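Local structure of uncharacterized protein (Bacteroides ovatus, 4IRT) at residues A[178-183]-A[250-255]; A[194-199]-A[207-212]; A[221-226]-A[237-242]. The protein is of unknown function but has a BNR-repeat beta-propeller fold and is a putative neuraminidase, an enzyme that would release sialic acid from glycans. One frame throughout, in Å; residues are numbered along the deposited sequence.

Interaction 1: residues A[178-183]-A[250-255]; sequences NAYWQL and LINQTS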
# COMPACT_ATOMS: atom_id res chain seq x y z
N ASN A 178 -5.66 1.75 18.65
CA ASN A 178 -5.78 1.28 17.30
C ASN A 178 -4.39 0.90 16.77
O ASN A 178 -3.35 1.27 17.35
CB ASN A 178 -6.40 2.37 16.40
CG ASN A 178 -7.88 2.61 16.68
OD1 ASN A 178 -8.27 3.68 17.13
ND2 ASN A 178 -8.68 1.63 16.42
N ALA A 179 -4.39 0.21 15.64
CA ALA A 179 -3.19 -0.02 14.83
C ALA A 179 -3.43 0.43 13.39
O ALA A 179 -4.59 0.46 12.95
CB ALA A 179 -2.83 -1.48 14.85
N TYR A 180 -2.34 0.78 12.69
CA TYR A 180 -2.32 1.00 11.25
C TYR A 180 -1.20 0.18 10.69
O TYR A 180 -0.05 0.31 11.13
CB TYR A 180 -2.12 2.47 10.90
CG TYR A 180 -3.29 3.29 11.34
CD1 TYR A 180 -4.39 3.46 10.50
CD2 TYR A 180 -3.30 3.87 12.58
CE1 TYR A 180 -5.49 4.20 10.92
CE2 TYR A 180 -4.39 4.61 13.01
CZ TYR A 180 -5.48 4.77 12.18
OH TYR A 180 -6.55 5.50 12.63
N TRP A 181 -1.55 -0.66 9.73
CA TRP A 181 -0.67 -1.71 9.25
C TRP A 181 -0.37 -1.61 7.76
O TRP A 181 -1.03 -0.90 7.04
CB TRP A 181 -1.28 -3.09 9.55
CG TRP A 181 -2.68 -3.26 9.00
CD1 TRP A 181 -3.05 -3.60 7.75
CD2 TRP A 181 -3.90 -3.07 9.74
NE1 TRP A 181 -4.44 -3.61 7.64
CE2 TRP A 181 -4.98 -3.30 8.87
CE3 TRP A 181 -4.17 -2.70 11.06
CZ2 TRP A 181 -6.30 -3.17 9.26
CZ3 TRP A 181 -5.47 -2.59 11.46
CH2 TRP A 181 -6.53 -2.81 10.56
N GLN A 182 0.63 -2.38 7.34
CA GLN A 182 0.95 -2.66 5.94
C GLN A 182 1.56 -4.05 5.83
O GLN A 182 2.11 -4.58 6.82
CB GLN A 182 1.92 -1.59 5.34
CG GLN A 182 3.19 -1.34 6.17
CD GLN A 182 3.03 -0.30 7.26
OE1 GLN A 182 2.19 0.61 7.17
NE2 GLN A 182 3.84 -0.44 8.32
N LEU A 183 1.39 -4.68 4.67
CA LEU A 183 1.81 -6.05 4.45
C LEU A 183 2.50 -6.17 3.12
O LEU A 183 2.43 -5.27 2.28
CB LEU A 183 0.63 -7.03 4.46
CG LEU A 183 -0.20 -7.05 5.73
CD1 LEU A 183 -1.35 -6.06 5.65
CD2 LEU A 183 -0.80 -8.39 6.05
N LEU A 250 5.76 10.47 13.67
CA LEU A 250 5.66 9.15 13.08
C LEU A 250 4.29 9.02 12.41
O LEU A 250 3.26 9.26 13.03
CB LEU A 250 5.82 8.08 14.14
CG LEU A 250 5.66 6.65 13.61
CD1 LEU A 250 6.76 6.28 12.63
CD2 LEU A 250 5.58 5.69 14.79
N ILE A 251 4.32 8.67 11.13
CA ILE A 251 3.11 8.61 10.31
C ILE A 251 2.57 7.20 10.33
O ILE A 251 3.30 6.23 10.63
CB ILE A 251 3.40 9.11 8.87
CG1 ILE A 251 2.13 9.28 8.01
CG2 ILE A 251 4.40 8.20 8.18
CD1 ILE A 251 1.13 10.28 8.55
N ASN A 252 1.28 7.08 10.08
CA ASN A 252 0.61 5.79 9.98
C ASN A 252 0.20 5.45 8.54
O ASN A 252 -0.05 6.36 7.75
CB ASN A 252 -0.65 5.75 10.85
CG ASN A 252 -1.57 6.92 10.60
OD1 ASN A 252 -1.28 8.03 10.99
ND2 ASN A 252 -2.70 6.66 9.95
N GLN A 253 0.17 4.15 8.26
CA GLN A 253 -0.32 3.53 7.04
C GLN A 253 0.64 3.85 5.89
O GLN A 253 0.36 4.73 5.09
CB GLN A 253 -1.75 4.00 6.74
CG GLN A 253 -2.42 3.28 5.61
CD GLN A 253 -3.89 3.60 5.55
OE1 GLN A 253 -4.29 4.74 5.73
NE2 GLN A 253 -4.70 2.60 5.26
N THR A 254 1.78 3.16 5.86
CA THR A 254 2.78 3.40 4.83
C THR A 254 2.86 2.14 3.96
O THR A 254 1.84 1.71 3.41
CB THR A 254 4.14 3.86 5.39
OG1 THR A 254 4.66 2.86 6.28
CG2 THR A 254 3.98 5.20 6.14
N SER A 255 4.04 1.54 3.84
CA SER A 255 4.20 0.39 2.98
C SER A 255 5.44 -0.38 3.40
O SER A 255 6.28 0.10 4.19
CB SER A 255 4.30 0.81 1.49
OG SER A 255 5.60 1.38 1.21
O HOH W 1 1.46 1.90 9.54
O HOH W 2 4.18 2.63 8.99
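One face of the Tyr180 ring carries the side-chain amide of Asn252, whose ND2 sits 3.6 Å above the ring plane and over its centre. The two side chains run next to each other in the same direction, but ring and amide are turned 48° apart. At their roots, Tyr180 CB meets Asn252 CB at 3.6 Å. The other end of this amide, OD1, is taken up by Arg198 and Asn206. This is a seam between two blades of a beta-propeller: 178-183 belongs to the innermost strand of one blade, and 250-255 leads, running nearly parallel, into the innermost strand of the next. Across the seam Gln182 makes the direct polar link, to a backbone N-H of the incoming segment. Its CG lies between backbone N and carbonyl carbon (chi1 52°) and packs on Ser255. Beyond a bend at chi2, Gln182 OE1 receives Thr254 N at 2.9 Å, the donor standing 38° out of the carbonyl plane. One water donates to Gln182 OE1 and Tyr180 O and accepts from Gln253 N at 2.9 Å. A second donates at 2.8 Å to Thr254 OG1, itself also bonded to Ala267 O, and accepts weakly from Gln182 NE2.

Interaction 2: residues A[194-199]-A[207-212]; sequences SWVWRE and HDICYA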
# COMPACT_ATOMS: atom_id res chain seq x y z
N SER A 194 3.65 -5.33 9.24
CA SER A 194 4.16 -4.32 10.19
C SER A 194 3.08 -3.28 10.47
O SER A 194 2.11 -3.12 9.68
CB SER A 194 5.44 -3.65 9.69
OG SER A 194 5.25 -3.07 8.43
N TRP A 195 3.23 -2.57 11.59
CA TRP A 195 2.23 -1.61 12.03
C TRP A 195 2.78 -0.64 13.03
O TRP A 195 3.82 -0.89 13.62
CB TRP A 195 0.99 -2.31 12.60
CG TRP A 195 1.15 -3.03 13.88
CD1 TRP A 195 0.80 -2.54 15.15
CD2 TRP A 195 1.58 -4.38 14.09
NE1 TRP A 195 1.02 -3.50 16.09
CE2 TRP A 195 1.49 -4.64 15.49
CE3 TRP A 195 2.08 -5.38 13.25
CZ2 TRP A 195 1.90 -5.85 16.05
CZ3 TRP A 195 2.48 -6.63 13.82
CH2 TRP A 195 2.37 -6.84 15.19
N VAL A 196 2.05 0.45 13.22
CA VAL A 196 2.29 1.40 14.31
C VAL A 196 1.04 1.36 15.18
O VAL A 196 -0.07 1.01 14.72
CB VAL A 196 2.51 2.86 13.80
CG1 VAL A 196 3.63 2.87 12.74
CG2 VAL A 196 1.23 3.47 13.27
N TRP A 197 1.24 1.66 16.45
CA TRP A 197 0.13 1.84 17.33
C TRP A 197 -0.35 3.26 17.24
O TRP A 197 0.44 4.17 17.02
CB TRP A 197 0.54 1.56 18.76
CG TRP A 197 0.97 0.15 19.02
CD1 TRP A 197 2.20 -0.26 19.42
CD2 TRP A 197 0.15 -1.04 18.96
NE1 TRP A 197 2.22 -1.63 19.61
CE2 TRP A 197 0.97 -2.13 19.34
CE3 TRP A 197 -1.19 -1.29 18.65
CZ2 TRP A 197 0.48 -3.46 19.42
CZ3 TRP A 197 -1.67 -2.59 18.74
CH2 TRP A 197 -0.83 -3.66 19.11
N ARG A 198 -1.65 3.46 17.43
CA ARG A 198 -2.13 4.80 17.72
C ARG A 198 -2.89 4.75 19.02
O ARG A 198 -3.92 4.09 19.12
CB ARG A 198 -3.02 5.40 16.65
CG ARG A 198 -3.21 6.88 16.98
CD ARG A 198 -4.14 7.62 16.08
NE ARG A 198 -3.54 7.90 14.78
CZ ARG A 198 -4.16 8.59 13.84
NH1 ARG A 198 -5.35 9.11 14.09
NH2 ARG A 198 -3.59 8.77 12.66
N GLU A 199 -2.43 5.51 19.99
CA GLU A 199 -2.89 5.38 21.34
C GLU A 199 -4.31 5.93 21.55
O GLU A 199 -5.10 5.29 22.23
CB GLU A 199 -1.87 6.01 22.28
CG GLU A 199 -1.84 5.42 23.66
CD GLU A 199 -1.69 3.90 23.71
OE1 GLU A 199 -1.09 3.24 22.85
OE2 GLU A 199 -2.14 3.34 24.71
N HIS A 207 2.75 5.63 17.79
CA HIS A 207 4.03 5.24 18.34
C HIS A 207 4.42 3.83 17.93
O HIS A 207 3.55 2.97 17.76
CB HIS A 207 4.04 5.39 19.86
CG HIS A 207 3.00 4.56 20.57
ND1 HIS A 207 3.28 3.31 21.09
CD2 HIS A 207 1.71 4.82 20.88
CE1 HIS A 207 2.20 2.84 21.68
NE2 HIS A 207 1.23 3.73 21.57
N ASP A 208 5.73 3.63 17.80
CA ASP A 208 6.38 2.33 17.54
C ASP A 208 6.12 1.75 16.15
O ASP A 208 5.16 2.11 15.47
CB ASP A 208 5.96 1.31 18.63
CG ASP A 208 6.40 1.73 20.02
OD1 ASP A 208 7.58 2.11 20.21
OD2 ASP A 208 5.55 1.70 20.94
N ILE A 209 7.03 0.87 15.74
CA ILE A 209 6.89 0.03 14.56
C ILE A 209 7.08 -1.42 14.97
O ILE A 209 8.16 -1.80 15.47
CB ILE A 209 7.90 0.40 13.44
CG1 ILE A 209 7.81 1.91 13.12
CG2 ILE A 209 7.63 -0.45 12.20
CD1 ILE A 209 8.68 2.39 11.98
N CYS A 210 6.05 -2.22 14.72
CA CYS A 210 6.03 -3.63 15.14
C CYS A 210 5.97 -4.55 13.91
O CYS A 210 5.66 -4.11 12.82
CB CYS A 210 4.81 -3.90 16.04
SG CYS A 210 4.81 -2.96 17.61
N TYR A 211 6.23 -5.84 14.10
CA TYR A 211 6.43 -6.74 12.97
C TYR A 211 5.99 -8.16 13.31
O TYR A 211 6.18 -8.61 14.41
CB TYR A 211 7.90 -6.76 12.58
CG TYR A 211 8.22 -7.75 11.49
CD1 TYR A 211 7.99 -7.43 10.14
CD2 TYR A 211 8.75 -8.99 11.78
CE1 TYR A 211 8.25 -8.34 9.14
CE2 TYR A 211 9.00 -9.92 10.78
CZ TYR A 211 8.78 -9.58 9.46
OH TYR A 211 9.08 -10.46 8.44
N ALA A 212 5.43 -8.86 12.32
CA ALA A 212 5.21 -10.27 12.39
C ALA A 212 5.24 -10.85 11.00
O ALA A 212 5.06 -10.12 10.03
CB ALA A 212 3.87 -10.56 13.05
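His207 lies across Trp197, its imidazole covering CB of the tryptophan, which stands 3.8 Å from the ring centroid in a CH-pi contact. The two aromatic planes are inclined at 37°, so they neither stack nor meet edge to face. The first torsion of His207 (chi1 59°) sets CG between backbone N and carbonyl carbon. The imidazole is gripped at both nitrogens by partners close to its own plane. His207 NE2 donates to Glu199 OE1 at 2.7 Å on the anti side, tilted out of the carboxylate plane, with carboxylate and ring 44° apart; His207 ND1 donates to Asp208 OD2 at 2.8 Å from above that carboxylate's plane. An alanine at His207 would probably cost Glu199 OE1 and Asp208 OD2 the imidazole donors that link them and open a gap over Trp197 CB. Glu199 OE2 also makes a salt bridge to Arg177. The strands form an antiparallel hairpin within one propeller blade, and a beta bulge shifts their register: Trp195 pairs with Cys210, but Trp197 with His207, giving 207-212 one extra residue opposite Val196. In the bulge Asp208 O, buried without a hydrogen-bonding partner, receives a CA-H contact from Val196 CA at 3.2 Å. On the face bearing His207, Cys210 CB rests over the six-membered ring of Trp195, 3.6 Å from its centroid. The sulfur approaches both indoles obliquely, Cys210 SG lying 3.5 Å from Trp197 NE1. Trp195 NE1 is 3.3 Å above one face of Trp197, while Trp197 NE1 bonds Tyr240 OH.

Interaction 3: residues A[221-226]-A[237-242]; sequences WYKTSG and NAEYAC. With EDO (1,2-ethanediol), chain M.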
# COMPACT_ATOMS: atom_id res chain seq x y z
N TRP A 221 1.97 -17.20 13.22
CA TRP A 221 2.76 -15.98 13.06
C TRP A 221 4.01 -16.04 13.93
O TRP A 221 3.95 -16.56 15.03
CB TRP A 221 1.90 -14.76 13.43
CG TRP A 221 0.83 -14.54 12.39
CD1 TRP A 221 -0.41 -15.16 12.34
CD2 TRP A 221 0.93 -13.73 11.22
NE1 TRP A 221 -1.07 -14.77 11.19
CE2 TRP A 221 -0.29 -13.88 10.51
CE3 TRP A 221 1.93 -12.87 10.72
CZ2 TRP A 221 -0.54 -13.20 9.32
CZ3 TRP A 221 1.68 -12.19 9.54
CH2 TRP A 221 0.44 -12.35 8.86
N TYR A 222 5.12 -15.52 13.39
CA TYR A 222 6.46 -15.59 14.00
C TYR A 222 7.14 -14.24 14.14
O TYR A 222 6.86 -13.32 13.39
CB TYR A 222 7.36 -16.53 13.18
CG TYR A 222 6.99 -17.99 13.40
CD1 TYR A 222 5.92 -18.57 12.73
CD2 TYR A 222 7.70 -18.78 14.32
CE1 TYR A 222 5.56 -19.90 12.96
CE2 TYR A 222 7.37 -20.12 14.53
CZ TYR A 222 6.29 -20.67 13.85
OH TYR A 222 5.92 -21.98 14.09
N LYS A 223 8.06 -14.17 15.09
CA LYS A 223 8.99 -13.06 15.19
C LYS A 223 10.22 -13.42 14.36
O LYS A 223 10.45 -14.59 14.06
CB LYS A 223 9.39 -12.84 16.64
CG LYS A 223 8.21 -12.53 17.57
CD LYS A 223 8.70 -12.03 18.93
CE LYS A 223 7.55 -11.69 19.85
NZ LYS A 223 7.94 -10.94 21.09
N THR A 224 11.01 -12.41 14.03
CA THR A 224 12.27 -12.61 13.30
C THR A 224 13.23 -13.53 14.06
O THR A 224 14.03 -14.27 13.45
CB THR A 224 13.04 -11.30 13.06
OG1 THR A 224 13.32 -10.69 14.32
CG2 THR A 224 12.27 -10.34 12.14
N SER A 225 13.17 -13.44 15.38
CA SER A 225 14.05 -14.17 16.25
C SER A 225 13.59 -15.63 16.45
O SER A 225 14.23 -16.38 17.17
CB SER A 225 14.18 -13.43 17.60
OG SER A 225 12.92 -12.95 18.08
N GLY A 226 12.49 -16.01 15.81
CA GLY A 226 12.08 -17.41 15.72
C GLY A 226 10.94 -17.85 16.62
O GLY A 226 10.40 -18.94 16.42
N ASN A 237 3.37 -8.21 23.75
CA ASN A 237 4.12 -9.32 23.14
C ASN A 237 4.61 -9.06 21.73
O ASN A 237 5.35 -9.88 21.16
CB ASN A 237 3.32 -10.66 23.21
CG ASN A 237 2.00 -10.61 22.45
OD1 ASN A 237 1.38 -9.56 22.33
ND2 ASN A 237 1.57 -11.76 21.94
N ALA A 238 4.22 -7.92 21.16
CA ALA A 238 4.63 -7.60 19.79
C ALA A 238 6.15 -7.51 19.69
O ALA A 238 6.80 -7.08 20.65
CB ALA A 238 4.01 -6.28 19.37
N GLU A 239 6.67 -7.85 18.52
CA GLU A 239 8.05 -7.62 18.20
C GLU A 239 8.20 -6.15 17.79
O GLU A 239 7.54 -5.71 16.85
CB GLU A 239 8.55 -8.53 17.07
CG GLU A 239 10.03 -8.27 16.77
CD GLU A 239 10.66 -9.14 15.71
OE1 GLU A 239 9.98 -10.02 15.10
OE2 GLU A 239 11.89 -8.93 15.50
N TYR A 240 9.09 -5.42 18.45
CA TYR A 240 9.37 -4.04 18.09
C TYR A 240 10.52 -3.96 17.10
O TYR A 240 11.69 -4.14 17.46
CB TYR A 240 9.58 -3.19 19.35
CG TYR A 240 8.24 -3.03 20.05
CD1 TYR A 240 7.73 -4.06 20.87
CD2 TYR A 240 7.43 -1.94 19.80
CE1 TYR A 240 6.46 -3.97 21.44
CE2 TYR A 240 6.17 -1.83 20.39
CZ TYR A 240 5.69 -2.85 21.21
OH TYR A 240 4.43 -2.74 21.74
N ALA A 241 10.18 -3.64 15.86
CA ALA A 241 11.19 -3.36 14.85
C ALA A 241 11.92 -2.04 15.13
O ALA A 241 13.13 -1.93 14.90
CB ALA A 241 10.58 -3.35 13.47
N CYS A 242 11.18 -1.06 15.63
CA CYS A 242 11.77 0.23 15.99
C CYS A 242 10.91 0.88 17.04
O CYS A 242 9.70 1.14 16.80
CB CYS A 242 11.94 1.14 14.76
SG CYS A 242 12.93 2.65 15.07
C1 EDO M . 11.23 -17.04 12.14
O1 EDO M . 10.40 -16.01 11.55
C2 EDO M . 12.18 -17.69 11.13
O2 EDO M . 13.04 -16.69 10.57
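The loop between the third and fourth strands of a propeller blade is fastened back to the fourth strand, Thr224 and Lys223 on the loop meeting Glu239 and Asn237. The carboxylate of Glu239 carries most of the contact. Its extended chain, with CG anti to the backbone N (chi1 -179°), crosses Thr224 at about a right angle and presents both oxygens to that one residue. Thr224 N donates to Glu239 OE1 at 2.8 Å in a nearly straight bond (164°), and Thr224 OG1 to Glu239 OE2 at 2.6 Å. Both oxygens are met on their syn sides, so the double grip should hold the carboxylate against turning. OE2 also receives NE1 of Trp290, from the neighbouring blade, and such donors would probably favour the ionised form. Lys223 slides past Glu239 in the opposite direction: its CB lies 3.3 Å from Glu239 OE1, while its extended chain carries NZ on to Asn237 O at 2.8 Å. The opposite charges do not touch, Lys223 NZ remaining 6.4 Å from Glu239 OE1. Lys223 to Gly226 form a type I beta turn closed by Gly226 N to Lys223 O at 3.0 Å, and the last position has backbone angles that call for glycine. Lys223 O also accepts a bond at 2.9 Å from O1 of a 1,2-ethanediol, which also bonds Arg213 and probably came from the crystallisation liquor. The sequence ending at Trp221 matches Ser-X-Asp-X-Gly-X-Thr-Trp, and Trp221 NE1 bonds back to Gly218 O; the turn starts two residues after Trp221, just past what reads as the Asp-box of BNR-repeat propellers.

The three contacts step outward across a single four-stranded blade. Interaction 1 lies on its inner strand, about 9 Å from the chain centre, interaction 2 pairs the middle strands at about 16 Å, and interaction 3 holds the outer one at about 21 Å. Centres of interactions 1 and 2 are about 7 Å apart, with a probable 2.8 Å hydrogen bond from Arg198 N to Asn178 O. Interactions 2 and 3, about 11 Å apart between centres, are linked likewise by Ile209 N and Cys242 O at 2.9 Å. No active site is established; the Trp181 and Trp197 side chains lie about 4 Å and about 5 Å from bound 1,2-ethanediol, probably from the crystallisation liquor, though such molecules can mark pockets.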